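Local coordinates for protein diguanylate cyclase (Marinobacter aquaeolei VT8, PDB 3IGN) that probably makes the second messenger cyclic di-GMP from two molecules of GTP through its GGDEF domain, which is captured here with that product bound, at residues T21-F33 and L137-Q149. Residues are numbered along the deposited sequence; the frame is centred on the assembly and turned at random.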
ATOM      1  N   THR A  21      -6.259  11.584  -6.129  1.00 29.54           N
ATOM      2  CA  THR A  21      -7.286  10.748  -6.735  1.00 30.79           C
ATOM      3  C   THR A  21      -7.588   9.526  -5.878  1.00 26.35           C
ATOM      4  O   THR A  21      -8.748   9.163  -5.686  1.00 27.48           O
ATOM      5  CB  THR A  21      -6.865  10.260  -8.128  1.00 32.21           C
ATOM      6  OG1 THR A  21      -6.486  11.382  -8.932  1.00 35.89           O
ATOM      7  CG2 THR A  21      -8.019   9.533  -8.802  1.00 32.62           C
ATOM      8  N   TRP A  22      -6.543   8.887  -5.368  1.00 26.38           N
ATOM      9  CA  TRP A  22      -6.740   7.701  -4.550  1.00 24.98           C
ATOM     10  C   TRP A  22      -7.573   8.059  -3.323  1.00 25.12           C
ATOM     11  O   TRP A  22      -8.498   7.328  -2.985  1.00 25.08           O
ATOM     12  CB  TRP A  22      -5.403   7.106  -4.121  1.00 23.95           C
ATOM     13  CG  TRP A  22      -5.528   5.804  -3.389  1.00 25.22           C
ATOM     14  CD1 TRP A  22      -5.854   4.583  -3.918  1.00 24.54           C
ATOM     15  CD2 TRP A  22      -5.340   5.596  -1.985  1.00 26.88           C
ATOM     16  NE1 TRP A  22      -5.877   3.628  -2.924  1.00 25.23           N
ATOM     17  CE2 TRP A  22      -5.566   4.223  -1.729  1.00 25.61           C
ATOM     18  CE3 TRP A  22      -5.000   6.438  -0.916  1.00 27.50           C
ATOM     19  CZ2 TRP A  22      -5.466   3.673  -0.445  1.00 23.91           C
ATOM     20  CZ3 TRP A  22      -4.899   5.887   0.365  1.00 26.79           C
ATOM     21  CH2 TRP A  22      -5.130   4.517   0.586  1.00 24.69           C
ATOM     22  N   GLU A  23      -7.271   9.186  -2.677  1.00 26.82           N
ATOM     23  CA  GLU A  23      -8.030   9.596  -1.498  1.00 26.53           C
ATOM     24  C   GLU A  23      -9.497   9.846  -1.832  1.00 25.67           C
ATOM     25  O   GLU A  23     -10.384   9.566  -1.021  1.00 25.87           O
ATOM     26  CB  GLU A  23      -7.424  10.852  -0.856  1.00 28.52           C
ATOM     27  CG  GLU A  23      -6.292  10.540   0.126  1.00 29.93           C
ATOM     28  CD  GLU A  23      -5.828  11.754   0.918  1.00 35.77           C
ATOM     29  OE1 GLU A  23      -6.613  12.711   1.072  1.00 38.54           O
ATOM     30  OE2 GLU A  23      -4.676  11.740   1.401  1.00 38.54           O
ATOM     31  N   ASN A  24      -9.761  10.385  -3.017  1.00 24.80           N
ATOM     32  CA  ASN A  24     -11.140  10.629  -3.417  1.00 27.53           C
ATOM     33  C   ASN A  24     -11.876   9.289  -3.500  1.00 24.38           C
ATOM     34  O   ASN A  24     -13.062   9.204  -3.169  1.00 24.27           O
ATOM     35  CB  ASN A  24     -11.191  11.348  -4.770  1.00 33.76           C
ATOM     36  CG  ASN A  24     -12.611  11.558  -5.265  1.00 42.79           C
ATOM     37  OD1 ASN A  24     -13.113  10.790  -6.085  1.00 46.83           O
ATOM     38  ND2 ASN A  24     -13.271  12.591  -4.752  1.00 45.73           N
ATOM     39  N   LEU A  25     -11.165   8.250  -3.938  1.00 24.46           N
ATOM     40  CA  LEU A  25     -11.734   6.900  -4.048  1.00 23.48           C
ATOM     41  C   LEU A  25     -11.940   6.294  -2.660  1.00 21.63           C
ATOM     42  O   LEU A  25     -12.929   5.591  -2.415  1.00 21.38           O
ATOM     43  CB  LEU A  25     -10.820   6.002  -4.886  1.00 26.12           C
ATOM     44  CG  LEU A  25     -11.200   5.777  -6.360  1.00 30.95           C
ATOM     45  CD1 LEU A  25     -11.758   7.040  -6.966  1.00 36.10           C
ATOM     46  CD2 LEU A  25      -9.992   5.281  -7.135  1.00 29.22           C
ATOM     47  N   VAL A  26     -11.007   6.558  -1.752  1.00 18.21           N
ATOM     48  CA  VAL A  26     -11.144   6.071  -0.375  1.00 17.90           C
ATOM     49  C   VAL A  26     -12.399   6.693   0.232  1.00 19.87           C
ATOM     50  O   VAL A  26     -13.193   6.019   0.886  1.00 18.69           O
ATOM     51  CB  VAL A  26      -9.934   6.484   0.502  1.00 17.39           C
ATOM     52  CG1 VAL A  26     -10.183   6.102   1.957  1.00 18.00           C
ATOM     53  CG2 VAL A  26      -8.680   5.797   0.006  1.00 18.87           C
ATOM     54  N   ASP A  27     -12.571   7.989   0.016  1.00 20.06           N
ATOM     55  CA  ASP A  27     -13.730   8.703   0.534  1.00 21.15           C
ATOM     56  C   ASP A  27     -15.013   8.136  -0.078  1.00 20.66           C
ATOM     57  O   ASP A  27     -16.022   7.981   0.620  1.00 19.41           O
ATOM     58  CB  ASP A  27     -13.594  10.203   0.231  1.00 23.69           C
ATOM     59  CG  ASP A  27     -14.696  11.040   0.868  1.00 31.41           C
ATOM     60  OD1 ASP A  27     -15.287  10.607   1.880  1.00 31.81           O
ATOM     61  OD2 ASP A  27     -14.959  12.148   0.360  1.00 37.28           O
ATOM     62  N   ALA A  28     -14.973   7.809  -1.367  1.00 19.03           N
ATOM     63  CA  ALA A  28     -16.149   7.255  -2.038  1.00 20.25           C
ATOM     64  C   ALA A  28     -16.504   5.895  -1.446  1.00 21.15           C
ATOM     65  O   ALA A  28     -17.684   5.597  -1.214  1.00 20.94           O
ATOM     66  CB  ALA A  28     -15.894   7.126  -3.532  1.00 20.64           C
ATOM     67  N   GLU A  29     -15.492   5.066  -1.193  1.00 19.35           N
ATOM     68  CA  GLU A  29     -15.756   3.749  -0.616  1.00 18.96           C
ATOM     69  C   GLU A  29     -16.281   3.884   0.817  1.00 19.43           C
ATOM     70  O   GLU A  29     -17.147   3.116   1.244  1.00 19.25           O
ATOM     71  CB  GLU A  29     -14.496   2.888  -0.645  1.00 18.20           C
ATOM     72  CG  GLU A  29     -14.720   1.414  -0.253  1.00 19.67           C
ATOM     73  CD  GLU A  29     -15.617   0.653  -1.227  1.00 20.06           C
ATOM     74  OE1 GLU A  29     -15.576   0.925  -2.444  1.00 23.89           O
ATOM     75  OE2 GLU A  29     -16.350  -0.250  -0.785  1.00 22.86           O
ATOM     76  N   TYR A  30     -15.760   4.865   1.552  1.00 19.99           N
ATOM     77  CA  TYR A  30     -16.197   5.121   2.924  1.00 19.28           C
ATOM     78  C   TYR A  30     -17.690   5.459   2.952  1.00 17.96           C
ATOM     79  O   TYR A  30     -18.441   4.921   3.768  1.00 17.90           O
ATOM     80  CB  TYR A  30     -15.397   6.290   3.532  1.00 19.78           C
ATOM     81  CG  TYR A  30     -15.889   6.728   4.890  1.00 18.21           C
ATOM     82  CD1 TYR A  30     -15.520   6.035   6.046  1.00 18.75           C
ATOM     83  CD2 TYR A  30     -16.762   7.804   5.020  1.00 18.76           C
ATOM     84  CE1 TYR A  30     -16.013   6.398   7.296  1.00 19.54           C
ATOM     85  CE2 TYR A  30     -17.268   8.176   6.268  1.00 20.58           C
ATOM     86  CZ  TYR A  30     -16.891   7.463   7.398  1.00 20.50           C
ATOM     87  OH  TYR A  30     -17.426   7.782   8.623  1.00 21.57           O
ATOM     88  N   GLU A  31     -18.126   6.349   2.065  1.00 19.69           N
ATOM     89  CA  GLU A  31     -19.544   6.723   2.021  1.00 21.59           C
ATOM     90  C   GLU A  31     -20.423   5.567   1.555  1.00 21.66           C
ATOM     91  O   GLU A  31     -21.580   5.455   1.976  1.00 23.71           O
ATOM     92  CB  GLU A  31     -19.760   7.945   1.118  1.00 22.48           C
ATOM     93  CG  GLU A  31     -19.277   9.255   1.720  1.00 25.86           C
ATOM     94  CD  GLU A  31     -19.987   9.610   3.025  1.00 29.46           C
ATOM     95  OE1 GLU A  31     -21.133   9.145   3.247  1.00 30.80           O
ATOM     96  OE2 GLU A  31     -19.407  10.367   3.825  1.00 29.19           O
ATOM     97  N   ARG A  32     -19.886   4.703   0.696  1.00 16.65           N
ATOM     98  CA  ARG A  32     -20.633   3.545   0.220  1.00 18.86           C
ATOM     99  C   ARG A  32     -20.866   2.632   1.419  1.00 19.32           C
ATOM    100  O   ARG A  32     -21.960   2.099   1.603  1.00 20.82           O
ATOM    101  CB  ARG A  32     -19.854   2.801  -0.865  1.00 17.87           C
ATOM    102  CG  ARG A  32     -20.626   1.653  -1.527  1.00 17.61           C
ATOM    103  CD  ARG A  32     -19.868   1.121  -2.750  1.00 18.19           C
ATOM    104  NE  ARG A  32     -20.490  -0.074  -3.323  1.00 20.00           N
ATOM    105  CZ  ARG A  32     -20.535  -0.337  -4.623  1.00 19.85           C
ATOM    106  NH1 ARG A  32     -19.991   0.514  -5.489  1.00 21.34           N
ATOM    107  NH2 ARG A  32     -21.149  -1.426  -5.068  1.00 17.83           N
ATOM    108  N   PHE A  33     -19.833   2.481   2.246  1.00 17.93           N
ATOM    109  CA  PHE A  33     -19.933   1.666   3.458  1.00 19.06           C
ATOM    110  C   PHE A  33     -20.947   2.262   4.447  1.00 20.22           C
ATOM    111  O   PHE A  33     -21.763   1.538   5.020  1.00 19.94           O
ATOM    112  CB  PHE A  33     -18.573   1.570   4.166  1.00 18.37           C
ATOM    113  CG  PHE A  33     -18.665   1.005   5.569  1.00 18.24           C
ATOM    114  CD1 PHE A  33     -18.639  -0.377   5.784  1.00 20.34           C
ATOM    115  CD2 PHE A  33     -18.835   1.853   6.665  1.00 20.10           C
ATOM    116  CE1 PHE A  33     -18.784  -0.905   7.070  1.00 22.65           C
ATOM    117  CE2 PHE A  33     -18.985   1.337   7.957  1.00 21.11           C
ATOM    118  CZ  PHE A  33     -18.959  -0.042   8.159  1.00 21.78           C
ATOM    119  N   LEU A 137     -12.933  -1.400   7.602  1.00 19.89           N
ATOM    120  CA  LEU A 137     -13.779  -0.311   8.044  1.00 19.71           C
ATOM    121  C   LEU A 137     -14.915  -0.770   8.949  1.00 20.45           C
ATOM    122  O   LEU A 137     -15.631  -1.716   8.631  1.00 21.21           O
ATOM    123  CB  LEU A 137     -14.346   0.417   6.821  1.00 20.20           C
ATOM    124  CG  LEU A 137     -15.220   1.658   7.032  1.00 20.62           C
ATOM    125  CD1 LEU A 137     -14.498   2.699   7.872  1.00 20.77           C
ATOM    126  CD2 LEU A 137     -15.594   2.235   5.664  1.00 18.74           C
ATOM    127  N   THR A 138     -15.054  -0.101  10.090  1.00 21.15           N
ATOM    128  CA  THR A 138     -16.119  -0.387  11.050  1.00 22.34           C
ATOM    129  C   THR A 138     -16.963   0.883  11.112  1.00 22.20           C
ATOM    130  O   THR A 138     -16.698   1.842  10.394  1.00 23.36           O
ATOM    131  CB  THR A 138     -15.562  -0.662  12.460  1.00 24.61           C
ATOM    132  OG1 THR A 138     -15.122   0.569  13.049  1.00 23.45           O
ATOM    133  CG2 THR A 138     -14.397  -1.626  12.393  1.00 25.29           C
ATOM    134  N   GLU A 139     -17.985   0.901  11.961  1.00 23.42           N
ATOM    135  CA  GLU A 139     -18.822   2.087  12.081  1.00 26.77           C
ATOM    136  C   GLU A 139     -18.150   3.201  12.883  1.00 26.90           C
ATOM    137  O   GLU A 139     -18.636   4.326  12.909  1.00 26.98           O
ATOM    138  CB  GLU A 139     -20.153   1.739  12.763  1.00 31.50           C
ATOM    139  CG  GLU A 139     -21.124   0.942  11.909  1.00 37.13           C
ATOM    140  CD  GLU A 139     -22.462   0.746  12.602  1.00 44.26           C
ATOM    141  OE1 GLU A 139     -22.755   1.523  13.537  1.00 47.31           O
ATOM    142  OE2 GLU A 139     -23.222  -0.164  12.206  1.00 47.65           O
ATOM    143  N   THR A 140     -17.026   2.905  13.526  1.00 25.86           N
ATOM    144  CA  THR A 140     -16.381   3.921  14.351  1.00 26.55           C
ATOM    145  C   THR A 140     -15.797   5.147  13.643  1.00 25.24           C
ATOM    146  O   THR A 140     -16.152   6.272  13.986  1.00 27.52           O
ATOM    147  CB  THR A 140     -15.322   3.282  15.259  1.00 28.32           C
ATOM    148  OG1 THR A 140     -15.926   2.196  15.976  1.00 29.23           O
ATOM    149  CG2 THR A 140     -14.796   4.296  16.271  1.00 29.49           C
ATOM    150  N   PRO A 141     -14.911   4.960  12.646  1.00 22.00           N
ATOM    151  CA  PRO A 141     -14.340   6.133  11.959  1.00 23.07           C
ATOM    152  C   PRO A 141     -15.433   7.092  11.494  1.00 22.29           C
ATOM    153  O   PRO A 141     -16.378   6.667  10.837  1.00 23.68           O
ATOM    154  CB  PRO A 141     -13.589   5.511  10.784  1.00 24.86           C
ATOM    155  CG  PRO A 141     -13.161   4.184  11.327  1.00 22.02           C
ATOM    156  CD  PRO A 141     -14.397   3.709  12.066  1.00 20.31           C
ATOM    157  N   GLU A 142     -15.300   8.383  11.802  1.00 21.24           N
ATOM    158  CA  GLU A 142     -16.330   9.350  11.411  1.00 25.10           C
ATOM    159  C   GLU A 142     -16.146  10.009  10.041  1.00 25.54           C
ATOM    160  O   GLU A 142     -16.993  10.794   9.596  1.00 24.32           O
ATOM    161  CB  GLU A 142     -16.462  10.421  12.490  1.00 30.21           C
ATOM    162  CG  GLU A 142     -16.551   9.824  13.887  1.00 34.62           C
ATOM    163  CD  GLU A 142     -17.225  10.740  14.882  1.00 39.21           C
ATOM    164  OE1 GLU A 142     -17.311  11.956  14.621  1.00 40.47           O
ATOM    165  OE2 GLU A 142     -17.660  10.242  15.937  1.00 40.77           O
ATOM    166  N   ASN A 143     -15.025   9.718   9.395  1.00 23.69           N
ATOM    167  CA  ASN A 143     -14.752  10.219   8.052  1.00 22.02           C
ATOM    168  C   ASN A 143     -13.653   9.319   7.479  1.00 24.04           C
ATOM    169  O   ASN A 143     -13.028   8.550   8.214  1.00 22.99           O
ATOM    170  CB  ASN A 143     -14.338  11.699   8.067  1.00 22.45           C
ATOM    171  CG  ASN A 143     -13.114  11.956   8.897  1.00 25.93           C
ATOM    172  OD1 ASN A 143     -12.074  11.351   8.681  1.00 27.82           O
ATOM    173  ND2 ASN A 143     -13.225  12.871   9.847  1.00 28.12           N
ATOM    174  N   TYR A 144     -13.409   9.405   6.178  1.00 22.39           N
ATOM    175  CA  TYR A 144     -12.429   8.518   5.563  1.00 20.58           C
ATOM    176  C   TYR A 144     -11.012   8.666   6.074  1.00 21.80           C
ATOM    177  O   TYR A 144     -10.223   7.730   5.993  1.00 24.26           O
ATOM    178  CB  TYR A 144     -12.434   8.669   4.042  1.00 21.31           C
ATOM    179  CG  TYR A 144     -11.612   9.820   3.509  1.00 25.23           C
ATOM    180  CD1 TYR A 144     -12.131  11.113   3.447  1.00 27.13           C
ATOM    181  CD2 TYR A 144     -10.313   9.608   3.056  1.00 27.11           C
ATOM    182  CE1 TYR A 144     -11.372  12.168   2.936  1.00 28.77           C
ATOM    183  CE2 TYR A 144      -9.546  10.649   2.551  1.00 31.60           C
ATOM    184  CZ  TYR A 144     -10.081  11.927   2.492  1.00 33.57           C
ATOM    185  OH  TYR A 144      -9.323  12.952   1.978  1.00 37.80           O
HETATM  186  N   MSE A 145     -10.684   9.835   6.608  1.00 22.27           N
HETATM  187  CA  MSE A 145      -9.333  10.050   7.091  1.00 23.74           C
HETATM  188  C   MSE A 145      -9.073   9.311   8.394  1.00 22.16           C
HETATM  189  O   MSE A 145      -7.953   8.884   8.651  1.00 23.72           O
HETATM  190  CB  MSE A 145      -9.068  11.544   7.224  1.00 27.93           C
HETATM  191  CG  MSE A 145      -9.162  12.223   5.878  1.00 46.38           C
HETATM  192 SE   MSE A 145      -8.607  14.047   5.917  1.00 68.41          SE
HETATM  193  CE  MSE A 145      -6.698  13.738   5.937  1.00 69.47           C
ATOM    194  N   GLN A 146     -10.110   9.134   9.206  1.00 22.90           N
ATOM    195  CA  GLN A 146      -9.952   8.396  10.457  1.00 21.81           C
ATOM    196  C   GLN A 146      -9.777   6.910  10.136  1.00 22.17           C
ATOM    197  O   GLN A 146      -9.163   6.168  10.898  1.00 24.42           O
ATOM    198  CB  GLN A 146     -11.160   8.644  11.372  1.00 20.90           C
ATOM    199  CG  GLN A 146     -11.144  10.044  11.986  1.00 24.17           C
ATOM    200  CD  GLN A 146     -12.357  10.334  12.852  1.00 30.72           C
ATOM    201  OE1 GLN A 146     -13.066   9.418  13.279  1.00 30.12           O
ATOM    202  NE2 GLN A 146     -12.597  11.614  13.125  1.00 35.14           N
ATOM    203  N   TRP A 147     -10.314   6.489   8.992  1.00 22.19           N
ATOM    204  CA  TRP A 147     -10.185   5.111   8.529  1.00 21.32           C
ATOM    205  C   TRP A 147      -8.724   4.929   8.091  1.00 20.91           C
ATOM    206  O   TRP A 147      -8.069   3.941   8.432  1.00 21.83           O
ATOM    207  CB  TRP A 147     -11.143   4.875   7.346  1.00 21.75           C
ATOM    208  CG  TRP A 147     -11.075   3.510   6.717  1.00 19.79           C
ATOM    209  CD1 TRP A 147     -10.625   2.352   7.293  1.00 18.18           C
ATOM    210  CD2 TRP A 147     -11.534   3.153   5.408  1.00 17.62           C
ATOM    211  NE1 TRP A 147     -10.776   1.297   6.423  1.00 18.31           N
ATOM    212  CE2 TRP A 147     -11.333   1.759   5.260  1.00 18.43           C
ATOM    213  CE3 TRP A 147     -12.093   3.876   4.342  1.00 19.50           C
ATOM    214  CZ2 TRP A 147     -11.677   1.067   4.088  1.00 18.10           C
ATOM    215  CZ3 TRP A 147     -12.436   3.180   3.166  1.00 20.20           C
ATOM    216  CH2 TRP A 147     -12.224   1.795   3.057  1.00 21.01           C
HETATM  217  N   MSE A 148      -8.219   5.894   7.335  1.00 21.33           N
HETATM  218  CA  MSE A 148      -6.841   5.837   6.877  1.00 22.27           C
HETATM  219  C   MSE A 148      -5.895   5.829   8.079  1.00 22.64           C
HETATM  220  O   MSE A 148      -4.847   5.173   8.057  1.00 24.35           O
HETATM  221  CB  MSE A 148      -6.542   7.038   5.978  1.00 25.35           C
HETATM  222  CG  MSE A 148      -7.234   6.973   4.633  1.00 28.49           C
HETATM  223 SE   MSE A 148      -6.681   8.428   3.476  1.00 42.94          SE
HETATM  224  CE  MSE A 148      -4.775   8.182   3.624  1.00 40.06           C
ATOM    225  N   GLN A 149      -6.271   6.571   9.114  1.00 22.88           N
ATOM    226  CA  GLN A 149      -5.469   6.654  10.324  1.00 26.00           C
ATOM    227  C   GLN A 149      -5.302   5.288  10.967  1.00 24.55           C
ATOM    228  O   GLN A 149      -4.219   4.947  11.425  1.00 23.50           O
ATOM    229  CB  GLN A 149      -6.102   7.627  11.322  1.00 29.83           C
ATOM    230  CG  GLN A 149      -5.331   7.748  12.628  1.00 34.55           C
ATOM    231  CD  GLN A 149      -5.742   8.963  13.437  1.00 43.56           C
ATOM    232  OE1 GLN A 149      -6.457   9.839  12.942  1.00 49.40           O
ATOM    233  NE2 GLN A 149      -5.283   9.033  14.682  1.00 44.83           N
TER
HETATM  234  O   HOH W   1     -15.248  11.234   4.862  1.00 33.79           O
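Y30 reaches from helix 19-36 into the turn that leads to helix 144-160. Its CB meets Y144 CB at 3.8 Å and lies near W147 CE3. CG, anti to the backbone N (chi1 173°), carries the ring under the incoming chain, where Y144 N and N143 C lie over the centre of one face. Along one edge Y30 CD1 touches L137 CD2 at 3.8 Å and CE1 nears P141 O; along the other CE2 lies against N143 CA. At the tip, Y30 OH donates to P141 O at 2.7 Å, tilted 35° from the carbonyl plane. With an alanine here, P141 O would probably lose this donor and a gap would open under the N143-Y144 peptide. N143 caps the helix that follows, its OD1 accepting from Q146 N. In this GGDEF domain the two helices pack on the same side of the central sheet, with W22, W147 and M148 reaching strand 40-47; segments 21-33 and 144-149 cross at 104°. Y144 sits as a knob among E23, V26, D27 and Y30: D27 CB lies over one ring face, V26 CG1 touches Y144 CD2 at 3.7 Å, and Y144 OH donates to E23 OE1 at 2.9 Å, while E23 OE2 pairs with R19. A water bridges D27 OD1 and Y144 N. Farther along, L137 CG sits over the F33 ring, 3.8 Å from its centroid.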